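Local coordinates for protein nuclear RNA export factor 2 (Drosophila melanogaster, PDB 6MRK) that acts with Piwi and Nxt1 as an effector of cotranscriptional transposon silencing in the ovary and may take part in mRNA export, at residues L131-P136 against G151-F156. Residues are numbered along the deposited sequence; the frame is centred on the assembly and turned at random.
Sequences LLRDEP and GVLLGF
Leu132 and Phe156 both carry CG in the crowded position between the backbone N and the carbonyl carbon (chi1 53° and 83°), and these torsions bring the two side chains together. Leu132 CD2 sits over one face of the Phe156 ring, offset toward the rim, in a CH-pi contact with CD2 3.8 Å from the centroid. The side chains of Leu132 and Leu154 cross obliquely, and Leu132 CD1 meets Leu154 CB at 3.8 Å. Leu154 has CG anti to its carbonyl carbon, which lays its CD1 alongside the CB of Asp134, 3.7 Å away. The side chains of Asp134 and Leu154 lie side by side and point the same way; the Asp134 carboxylate forms a salt bridge with Arg65 of helix 59-70, the helix that also packs on Leu154 through Leu66 and Tyr69. The two segments are neighbouring antiparallel strands of the curved sheet of the NTF2-like domain, and this face, bearing Leu132, Asp134, Val152 and Leu154, is the one turned to that helix. Two hydrogen-bonded pairs join the backbones. Leu132 and Leu154 exchange bonds nearly along the C=O axes, the one from Leu154 N to Leu132 O being almost straight (2.7 Å, 175°); Asp134 and Val152 exchange the other two, with Val152 N 2.8 Å from Asp134 O. On the opposite face, Leu153 brings CD2 to within 3.7 Å of Arg133 CB. The Arg133 chain bends at chi3, and its NE makes a salt bridge in the guanidinium plane to the anti lone pair of Glu135 OE2, at 3.0 Å.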
loop_
_atom_site.group_PDB
_atom_site.type_symbol
_atom_site.label_atom_id
_atom_site.label_comp_id
_atom_site.label_asym_id
_atom_site.label_seq_id
_atom_site.Cartn_x
_atom_site.Cartn_y
_atom_site.Cartn_z
ATOM N N LEU A 131 -0.434 -12.507 6.116
ATOM C CA LEU A 131 0.755 -13.308 6.444
ATOM C C LEU A 131 0.951 -14.280 5.289
ATOM O O LEU A 131 -0.053 -14.851 4.804
ATOM C CB LEU A 131 0.517 -14.020 7.777
ATOM C CG LEU A 131 1.579 -15.049 8.159
ATOM C CD1 LEU A 131 2.073 -14.829 9.582
ATOM C CD2 LEU A 131 1.063 -16.473 7.982
ATOM N N LEU A 132 2.191 -14.406 4.826
ATOM C CA LEU A 132 2.549 -15.408 3.803
ATOM C C LEU A 132 3.798 -16.157 4.245
ATOM O O LEU A 132 4.538 -15.676 5.139
ATOM C CB LEU A 132 2.731 -14.752 2.430
ATOM C CG LEU A 132 3.684 -13.560 2.325
ATOM C CD1 LEU A 132 5.142 -13.990 2.311
ATOM C CD2 LEU A 132 3.379 -12.764 1.060
ATOM N N ARG A 133 3.971 -17.338 3.668
ATOM C CA ARG A 133 5.179 -18.154 3.882
ATOM C C ARG A 133 6.043 -17.991 2.633
ATOM O O ARG A 133 5.539 -18.237 1.527
ATOM C CB ARG A 133 4.824 -19.607 4.197
ATOM C CG ARG A 133 6.014 -20.540 4.053
ATOM C CD ARG A 133 5.718 -21.986 4.389
ATOM N NE ARG A 133 4.556 -22.517 3.686
ATOM C CZ ARG A 133 3.435 -22.964 4.260
ATOM N NH1 ARG A 133 3.296 -22.972 5.577
ATOM N NH2 ARG A 133 2.455 -23.431 3.503
ATOM N N ASP A 134 7.272 -17.519 2.824
ATOM C CA ASP A 134 8.340 -17.560 1.793
ATOM C C ASP A 134 8.901 -18.989 1.749
ATOM O O ASP A 134 9.272 -19.550 2.810
ATOM C CB ASP A 134 9.406 -16.484 2.036
ATOM C CG ASP A 134 10.512 -16.432 0.989
ATOM O OD1 ASP A 134 10.805 -17.481 0.379
ATOM O OD2 ASP A 134 11.094 -15.345 0.807
ATOM N N GLU A 135 8.936 -19.566 0.552
ATOM C CA GLU A 135 9.312 -20.982 0.346
ATOM C C GLU A 135 10.567 -21.018 -0.499
ATOM O O GLU A 135 10.776 -20.141 -1.336
ATOM C CB GLU A 135 8.189 -21.738 -0.343
ATOM C CG GLU A 135 6.849 -21.412 0.259
ATOM C CD GLU A 135 5.771 -22.383 -0.150
ATOM O OE1 GLU A 135 5.777 -22.786 -1.327
ATOM O OE2 GLU A 135 4.950 -22.744 0.713
ATOM N N PRO A 136 11.421 -22.038 -0.320
ATOM C CA PRO A 136 12.670 -22.092 -1.061
ATOM C C PRO A 136 12.467 -23.019 -2.257
ATOM O O PRO A 136 11.511 -23.806 -2.267
ATOM C CB PRO A 136 13.564 -22.656 0.033
ATOM C CG PRO A 136 12.658 -23.633 0.816
ATOM C CD PRO A 136 11.226 -23.232 0.524
ATOM N N GLY A 151 11.471 -22.895 5.340
ATOM C CA GLY A 151 10.305 -21.988 5.220
ATOM C C GLY A 151 10.443 -20.701 6.046
ATOM O O GLY A 151 11.015 -20.765 7.139
ATOM N N VAL A 152 9.939 -19.555 5.565
ATOM C CA VAL A 152 9.979 -18.255 6.314
ATOM C C VAL A 152 8.600 -17.591 6.273
ATOM O O VAL A 152 8.164 -17.192 5.177
ATOM C CB VAL A 152 11.057 -17.284 5.787
ATOM C CG1 VAL A 152 11.315 -16.116 6.737
ATOM C CG2 VAL A 152 12.362 -17.994 5.495
ATOM N N LEU A 153 7.968 -17.421 7.436
ATOM C CA LEU A 153 6.750 -16.589 7.569
ATOM C C LEU A 153 7.123 -15.111 7.475
ATOM O O LEU A 153 8.030 -14.671 8.170
ATOM C CB LEU A 153 6.089 -16.859 8.915
ATOM C CG LEU A 153 5.647 -18.297 9.150
ATOM C CD1 LEU A 153 4.563 -18.328 10.220
ATOM C CD2 LEU A 153 5.156 -18.957 7.865
ATOM N N LEU A 154 6.404 -14.359 6.662
ATOM C CA LEU A 154 6.599 -12.898 6.583
ATOM C C LEU A 154 5.267 -12.203 6.795
ATOM O O LEU A 154 4.225 -12.806 6.463
ATOM C CB LEU A 154 7.191 -12.566 5.219
ATOM C CG LEU A 154 8.617 -13.068 5.043
ATOM C CD1 LEU A 154 8.954 -13.187 3.570
ATOM C CD2 LEU A 154 9.597 -12.157 5.783
ATOM N N GLY A 155 5.323 -10.989 7.347
ATOM C CA GLY A 155 4.213 -10.025 7.266
ATOM C C GLY A 155 4.237 -9.381 5.901
ATOM O O GLY A 155 5.304 -9.383 5.277
ATOM N N PHE A 156 3.100 -8.902 5.413
ATOM C CA PHE A 156 3.046 -8.186 4.120
ATOM C C PHE A 156 1.786 -7.340 4.034
ATOM O O PHE A 156 0.795 -7.604 4.706
ATOM C CB PHE A 156 3.130 -9.168 2.956
ATOM C CG PHE A 156 1.820 -9.802 2.586
ATOM C CD1 PHE A 156 1.413 -10.967 3.193
ATOM C CD2 PHE A 156 1.010 -9.235 1.620
ATOM C CE1 PHE A 156 0.217 -11.567 2.838
ATOM C CE2 PHE A 156 -0.191 -9.828 1.274
ATOM C CZ PHE A 156 -0.587 -10.993 1.888
#